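PDB 2C0N: A197 from Sulfolobus turreted icosahedral virus, which adopts the GT-A fold and probably acts as a glycosyltransferase, moving a sugar from an activated donor to an unidentified acceptor. Local coordinates for residues R125-K130 against H158-Y163; L4-S9 against D46-M51. All coordinates share one frame; numbering follows the deposited sequence.

Contact 2 comes first along the chain and is complete before contact 1 begins; their centres lie 16 Å apart. Both reach the large mixed sheet of the GT-A fold. Contact 2 packs helix 37-50 on strand 3-8, near the start of the nucleotide-binding half as GT-A enzymes are usually described, whereas contact 1 ties helix 125-128, just after strand 120-124, to the lead-in of strand 162-173. Arg125 joins them: its NH2 makes a probable hydrogen bond to Phe48 O and its NH1 another to Leu49 O. The C-terminal end of helix 37-50 is thus gripped by the first residue of helix 125-128.

Contact 1: residues R125-K130 against H158-Y163; sequences REFLEK and HKPRTY
In this GT-A fold, Phe127 on the short helix that follows sheet strand 120-124 packs against the turn between helix 150-158 and strand 162-173, meeting Pro160 and His158. The ring carries the whole contact from its side. With CG anti to the backbone N (chi1 -177°), the phenyl group reaches out from the helix and its far end lies against the turn. Pro160 CB sits over one ring face, 3.9 Å from the Phe127 ring centroid and 30° off the normal, a CH-pi contact; the closest atom pair is Phe127 CZ to Pro160 CB at 3.5 Å. On the same ring, CE1 comes within 3.8 Å of Pro160 CA, so the backbone of the proline is touched as well.

His158 contributes differently. Its carbonyl O lies at the edge of the phenyl ring, in plane, 3.6 Å from Phe127 CZ, while its CB reaches that same carbon and the imidazole leads away. Lys159, the first residue to leave helical geometry, has positive phi (46°), and the chain turns there between the two residues that hold Phe127. The patch is small, 133 Å² in all, and no hydrogen bond crosses it. Phe154 of helix 150-158 also packs on both Phe127 and Pro160, and Val84 of strand 84-88 touches the proline.

At the other side of the short helix Arg125 NH1 forms a salt bridge with Glu129 OE2, one turn on, and Arg125 NE hydrogen-bonds to Tyr54 O. Beyond the proline, the turn is tied to the new strand by Thr162 OG1, which donates to Pro160 O over 2.9 Å from well above the carbonyl plane.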
loop_
_atom_site.group_PDB
_atom_site.type_symbol
_atom_site.label_atom_id
_atom_site.label_comp_id
_atom_site.label_asym_id
_atom_site.label_seq_id
_atom_site.Cartn_x
_atom_site.Cartn_y
_atom_site.Cartn_z
ATOM N N ARG A 125 22.174 -11.518 -8.582
ATOM C CA ARG A 125 23.156 -10.464 -8.654
ATOM C C ARG A 125 24.307 -10.755 -9.609
ATOM O O ARG A 125 24.730 -9.887 -10.365
ATOM C CB ARG A 125 23.714 -10.216 -7.270
ATOM C CG ARG A 125 24.847 -9.208 -7.253
ATOM C CD ARG A 125 25.207 -8.865 -5.844
ATOM N NE ARG A 125 24.196 -8.023 -5.191
ATOM C CZ ARG A 125 24.054 -6.709 -5.372
ATOM N NH1 ARG A 125 24.822 -6.051 -6.221
ATOM N NH2 ARG A 125 23.116 -6.044 -4.708
ATOM N N GLU A 126 24.851 -11.962 -9.521
ATOM C CA GLU A 126 25.951 -12.352 -10.380
ATOM C C GLU A 126 25.683 -12.044 -11.838
ATOM O O GLU A 126 26.578 -11.579 -12.546
ATOM C CB GLU A 126 26.273 -13.842 -10.233
ATOM C CG GLU A 126 27.572 -14.101 -9.535
ATOM C CD GLU A 126 28.257 -15.371 -10.029
ATOM O OE1 GLU A 126 27.536 -16.371 -10.298
ATOM O OE2 GLU A 126 29.512 -15.378 -10.162
ATOM N N PHE A 127 24.477 -12.344 -12.300
ATOM C CA PHE A 127 24.110 -12.074 -13.684
ATOM C C PHE A 127 24.028 -10.575 -13.983
ATOM O O PHE A 127 24.519 -10.104 -15.015
ATOM C CB PHE A 127 22.758 -12.689 -14.012
ATOM C CG PHE A 127 22.359 -12.495 -15.429
ATOM C CD1 PHE A 127 23.045 -13.144 -16.425
ATOM C CD2 PHE A 127 21.306 -11.649 -15.777
ATOM C CE1 PHE A 127 22.683 -12.997 -17.747
ATOM C CE2 PHE A 127 20.959 -11.492 -17.119
ATOM C CZ PHE A 127 21.659 -12.157 -18.088
ATOM N N LEU A 128 23.350 -9.851 -13.092
ATOM C CA LEU A 128 23.126 -8.417 -13.264
ATOM C C LEU A 128 24.415 -7.607 -13.159
ATOM O O LEU A 128 24.559 -6.574 -13.799
ATOM C CB LEU A 128 22.113 -7.928 -12.240
ATOM C CG LEU A 128 20.683 -8.388 -12.496
ATOM C CD1 LEU A 128 19.790 -8.002 -11.342
ATOM C CD2 LEU A 128 20.132 -7.825 -13.787
ATOM N N GLU A 129 25.383 -8.105 -12.406
ATOM C CA GLU A 129 26.661 -7.395 -12.301
ATOM C C GLU A 129 27.520 -7.541 -13.538
ATOM O O GLU A 129 28.535 -6.849 -13.682
ATOM C CB GLU A 129 27.414 -7.884 -11.061
ATOM C CG GLU A 129 26.757 -7.330 -9.826
ATOM C CD GLU A 129 27.534 -7.578 -8.575
ATOM O OE1 GLU A 129 28.334 -8.533 -8.563
ATOM O OE2 GLU A 129 27.312 -6.811 -7.619
ATOM N N LYS A 130 27.130 -8.446 -14.418
ATOM C CA LYS A 130 27.899 -8.731 -15.634
ATOM C C LYS A 130 27.289 -8.074 -16.861
ATOM O O LYS A 130 27.974 -7.870 -17.856
ATOM C CB LYS A 130 27.956 -10.231 -15.874
ATOM C CG LYS A 130 28.767 -11.012 -14.853
ATOM C CD LYS A 130 28.649 -12.515 -15.134
ATOM C CE LYS A 130 29.692 -13.347 -14.385
ATOM N NZ LYS A 130 29.999 -14.648 -15.078
ATOM N N HIS A 158 20.162 -10.120 -23.529
ATOM C CA HIS A 158 21.090 -10.567 -22.474
ATOM C C HIS A 158 21.124 -12.073 -22.258
ATOM O O HIS A 158 22.024 -12.570 -21.603
ATOM C CB HIS A 158 20.768 -9.827 -21.189
ATOM C CG HIS A 158 20.783 -8.345 -21.369
ATOM N ND1 HIS A 158 19.668 -7.556 -21.190
ATOM C CD2 HIS A 158 21.769 -7.521 -21.781
ATOM C CE1 HIS A 158 19.983 -6.300 -21.448
ATOM N NE2 HIS A 158 21.250 -6.254 -21.816
ATOM N N LYS A 159 20.153 -12.784 -22.828
ATOM C CA LYS A 159 20.153 -14.262 -22.887
ATOM C C LYS A 159 20.511 -14.943 -21.547
ATOM O O LYS A 159 21.392 -15.805 -21.482
ATOM C CB LYS A 159 21.045 -14.777 -24.035
ATOM C CG LYS A 159 20.691 -14.139 -25.392
ATOM C CD LYS A 159 21.679 -14.433 -26.486
ATOM C CE LYS A 159 21.371 -15.738 -27.233
ATOM N NZ LYS A 159 22.419 -15.999 -28.291
ATOM N N PRO A 160 19.812 -14.566 -20.478
ATOM C CA PRO A 160 20.021 -15.235 -19.204
ATOM C C PRO A 160 19.609 -16.704 -19.278
ATOM O O PRO A 160 18.699 -17.073 -20.036
ATOM C CB PRO A 160 19.092 -14.460 -18.249
ATOM C CG PRO A 160 18.082 -13.849 -19.145
ATOM C CD PRO A 160 18.789 -13.501 -20.378
ATOM N N ARG A 161 20.291 -17.546 -18.529
ATOM C CA ARG A 161 19.825 -18.919 -18.380
ATOM C C ARG A 161 18.618 -18.848 -17.447
ATOM O O ARG A 161 18.727 -18.410 -16.302
ATOM C CB ARG A 161 20.963 -19.790 -17.891
ATOM C CG ARG A 161 22.033 -19.862 -19.015
ATOM C CD ARG A 161 23.070 -20.860 -18.874
ATOM N NE ARG A 161 23.704 -20.857 -17.558
ATOM C CZ ARG A 161 24.988 -21.122 -17.329
ATOM N NH1 ARG A 161 25.835 -21.373 -18.327
ATOM N NH2 ARG A 161 25.425 -21.111 -16.080
ATOM N N THR A 162 17.458 -19.214 -17.998
ATOM C CA THR A 162 16.155 -18.923 -17.421
ATOM C C THR A 162 15.317 -20.204 -17.170
ATOM O O THR A 162 15.210 -21.063 -18.033
ATOM C CB THR A 162 15.353 -17.932 -18.291
ATOM O OG1 THR A 162 16.159 -16.776 -18.566
ATOM C CG2 THR A 162 14.058 -17.474 -17.573
ATOM N N TYR A 163 14.749 -20.309 -15.965
ATOM C CA TYR A 163 13.932 -21.477 -15.557
ATOM C C TYR A 163 12.599 -20.990 -15.020
ATOM O O TYR A 163 12.564 -20.018 -14.249
ATOM C CB TYR A 163 14.639 -22.241 -14.449
ATOM C CG TYR A 163 14.169 -23.646 -14.329
ATOM C CD1 TYR A 163 13.152 -23.987 -13.454
ATOM C CD2 TYR A 163 14.741 -24.656 -15.100
ATOM C CE1 TYR A 163 12.699 -25.277 -13.354
ATOM C CE2 TYR A 163 14.292 -25.978 -14.993
ATOM C CZ TYR A 163 13.265 -26.264 -14.107
ATOM O OH TYR A 163 12.780 -27.538 -13.975
#

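Contact 2: residues L4-S9 against D46-M51; sequences LFFIPS and DMFLEM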
loop_
_atom_site.group_PDB
_atom_site.type_symbol
_atom_site.label_atom_id
_atom_site.label_comp_id
_atom_site.label_asym_id
_atom_site.label_seq_id
_atom_site.Cartn_x
_atom_site.Cartn_y
_atom_site.Cartn_z
ATOM N N LEU A 4 15.337 -8.514 -2.662
ATOM C CA LEU A 4 14.751 -7.205 -2.676
ATOM C C LEU A 4 13.753 -7.137 -3.830
ATOM O O LEU A 4 14.120 -7.285 -5.020
ATOM C CB LEU A 4 15.817 -6.132 -2.838
ATOM C CG LEU A 4 15.372 -4.682 -2.645
ATOM C CD1 LEU A 4 14.637 -4.517 -1.335
ATOM C CD2 LEU A 4 16.565 -3.797 -2.678
ATOM N N PHE A 5 12.489 -6.932 -3.461
ATOM C CA PHE A 5 11.410 -6.820 -4.436
ATOM C C PHE A 5 11.298 -5.394 -4.991
ATOM O O PHE A 5 11.236 -4.448 -4.249
ATOM C CB PHE A 5 10.072 -7.224 -3.821
ATOM C CG PHE A 5 9.903 -8.696 -3.686
ATOM C CD1 PHE A 5 10.612 -9.393 -2.717
ATOM C CD2 PHE A 5 9.062 -9.398 -4.520
ATOM C CE1 PHE A 5 10.477 -10.761 -2.598
ATOM C CE2 PHE A 5 8.920 -10.765 -4.414
ATOM C CZ PHE A 5 9.635 -11.442 -3.426
ATOM N N PHE A 6 11.220 -5.266 -6.301
ATOM C CA PHE A 6 10.993 -3.973 -6.924
ATOM C C PHE A 6 9.662 -4.069 -7.625
ATOM O O PHE A 6 9.454 -4.948 -8.468
ATOM C CB PHE A 6 12.108 -3.631 -7.896
ATOM C CG PHE A 6 13.398 -3.222 -7.217
ATOM C CD1 PHE A 6 14.273 -4.172 -6.761
ATOM C CD2 PHE A 6 13.682 -1.888 -6.991
ATOM C CE1 PHE A 6 15.440 -3.810 -6.105
ATOM C CE2 PHE A 6 14.835 -1.510 -6.343
ATOM C CZ PHE A 6 15.710 -2.455 -5.903
ATOM N N ILE A 7 8.760 -3.170 -7.250
ATOM C CA ILE A 7 7.390 -3.197 -7.700
ATOM C C ILE A 7 7.100 -1.924 -8.512
ATOM O O ILE A 7 6.908 -0.875 -7.924
ATOM C CB ILE A 7 6.439 -3.320 -6.487
ATOM C CG1 ILE A 7 6.727 -4.620 -5.708
ATOM C CG2 ILE A 7 4.959 -3.152 -6.986
ATOM C CD1 ILE A 7 6.208 -4.652 -4.235
ATOM N N PRO A 8 7.070 -2.011 -9.862
ATOM C CA PRO A 8 6.736 -0.848 -10.702
ATOM C C PRO A 8 5.286 -0.478 -10.457
ATOM O O PRO A 8 4.428 -1.352 -10.560
ATOM C CB PRO A 8 6.918 -1.379 -12.131
ATOM C CG PRO A 8 7.649 -2.604 -12.020
ATOM C CD PRO A 8 7.438 -3.175 -10.672
ATOM N N SER A 9 5.017 0.737 -10.036
ATOM C CA SER A 9 3.618 1.139 -9.846
ATOM C C SER A 9 3.227 2.328 -10.678
ATOM O O SER A 9 4.087 2.980 -11.278
ATOM C CB SER A 9 3.363 1.419 -8.372
ATOM O OG SER A 9 3.686 2.734 -8.091
ATOM N N ASP A 46 19.732 -0.033 -11.014
ATOM C CA ASP A 46 20.701 0.881 -10.410
ATOM C C ASP A 46 20.705 0.873 -8.884
ATOM O O ASP A 46 21.766 0.898 -8.259
ATOM C CB ASP A 46 20.429 2.296 -10.872
ATOM C CG ASP A 46 20.832 2.525 -12.297
ATOM O OD1 ASP A 46 21.548 1.686 -12.864
ATOM O OD2 ASP A 46 20.419 3.573 -12.846
HETATM N N MSE A 47 19.528 0.937 -8.291
HETATM C CA MSE A 47 19.413 0.890 -6.843
HETATM C C MSE A 47 19.888 -0.482 -6.310
HETATM O O MSE A 47 20.692 -0.554 -5.398
HETATM C CB MSE A 47 17.976 1.139 -6.413
HETATM C CG MSE A 47 17.484 2.601 -6.633
HETATM SE SE MSE A 47 15.605 2.726 -6.147
HETATM C CE MSE A 47 15.834 2.349 -4.217
ATOM N N PHE A 48 19.401 -1.551 -6.923
ATOM C CA PHE A 48 19.760 -2.909 -6.487
ATOM C C PHE A 48 21.249 -3.132 -6.454
ATOM O O PHE A 48 21.774 -3.666 -5.465
ATOM C CB PHE A 48 19.112 -3.950 -7.390
ATOM C CG PHE A 48 19.573 -5.332 -7.105
ATOM C CD1 PHE A 48 19.073 -6.030 -6.023
ATOM C CD2 PHE A 48 20.544 -5.927 -7.890
ATOM C CE1 PHE A 48 19.545 -7.323 -5.730
ATOM C CE2 PHE A 48 20.992 -7.227 -7.616
ATOM C CZ PHE A 48 20.513 -7.910 -6.539
ATOM N N LEU A 49 21.937 -2.741 -7.524
ATOM C CA LEU A 49 23.373 -3.021 -7.636
ATOM C C LEU A 49 24.162 -2.354 -6.506
ATOM O O LEU A 49 25.177 -2.876 -6.070
ATOM C CB LEU A 49 23.925 -2.614 -9.002
ATOM C CG LEU A 49 23.441 -3.506 -10.159
ATOM C CD1 LEU A 49 23.733 -2.888 -11.501
ATOM C CD2 LEU A 49 24.044 -4.899 -10.071
ATOM N N GLU A 50 23.701 -1.199 -6.044
ATOM C CA GLU A 50 24.375 -0.529 -4.921
ATOM C C GLU A 50 24.061 -1.170 -3.566
ATOM O O GLU A 50 24.855 -1.036 -2.626
ATOM C CB GLU A 50 24.051 0.973 -4.897
ATOM C CG GLU A 50 24.509 1.715 -6.155
ATOM C CD GLU A 50 26.015 1.692 -6.357
ATOM O OE1 GLU A 50 26.693 2.705 -6.050
ATOM O OE2 GLU A 50 26.543 0.656 -6.815
HETATM N N MSE A 51 22.936 -1.872 -3.465
HETATM C CA MSE A 51 22.498 -2.440 -2.197
HETATM C C MSE A 51 23.012 -3.893 -1.993
HETATM O O MSE A 51 22.275 -4.866 -2.114
HETATM C CB MSE A 51 20.984 -2.291 -2.085
HETATM C CG MSE A 51 20.540 -0.803 -2.021
HETATM SE SE MSE A 51 18.674 -0.503 -2.502
HETATM C CE MSE A 51 17.948 -1.130 -0.876
#
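Phe6 and Leu4, alternate residues of strand 3-8, point their side chains at the last turn of helix 37-50 and the residue just after it, meeting Met47, Phe48 and Met51; both methionines are selenomethionine. Phe6 has CG anti to its carbonyl carbon (chi1 -74°), which carries the far end of the ring up to the helix backbone. There CE1 of Phe6 lies 3.9 Å from Phe48 CB, CZ of Phe6 is equally close to Phe48 N, and CE2 of Phe6 is 4.1 Å from Met47 CB. The ring thus straddles two successive helix residues, and the Phe6 and Phe48 side chains cross at about a right angle.

Leu4 uses one branch. Its CD2 approaches Met51 CE to 3.5 Å and Met51 SE to 3.9 Å, again with the side chains roughly perpendicular. Met51 is extended as far as SE, then bends at chi3 (76°), and the bend brings the terminal methyl against the leucine.

The contact is buried; the side chains that meet are all apolar and no hydrogen bond crosses. Ile196 of the second subunit packs on Leu4, and His199 of that subunit's C-terminal histidine tag on Met51. Parallel strands 28-31 and 56-60 border strand 3-8 on its two sides: Val29 touches Phe6 and Met47, while Leu57 packs on Phe6 and Phe48. Ala44 of helix 37-50 extends the Phe6 packing one turn back.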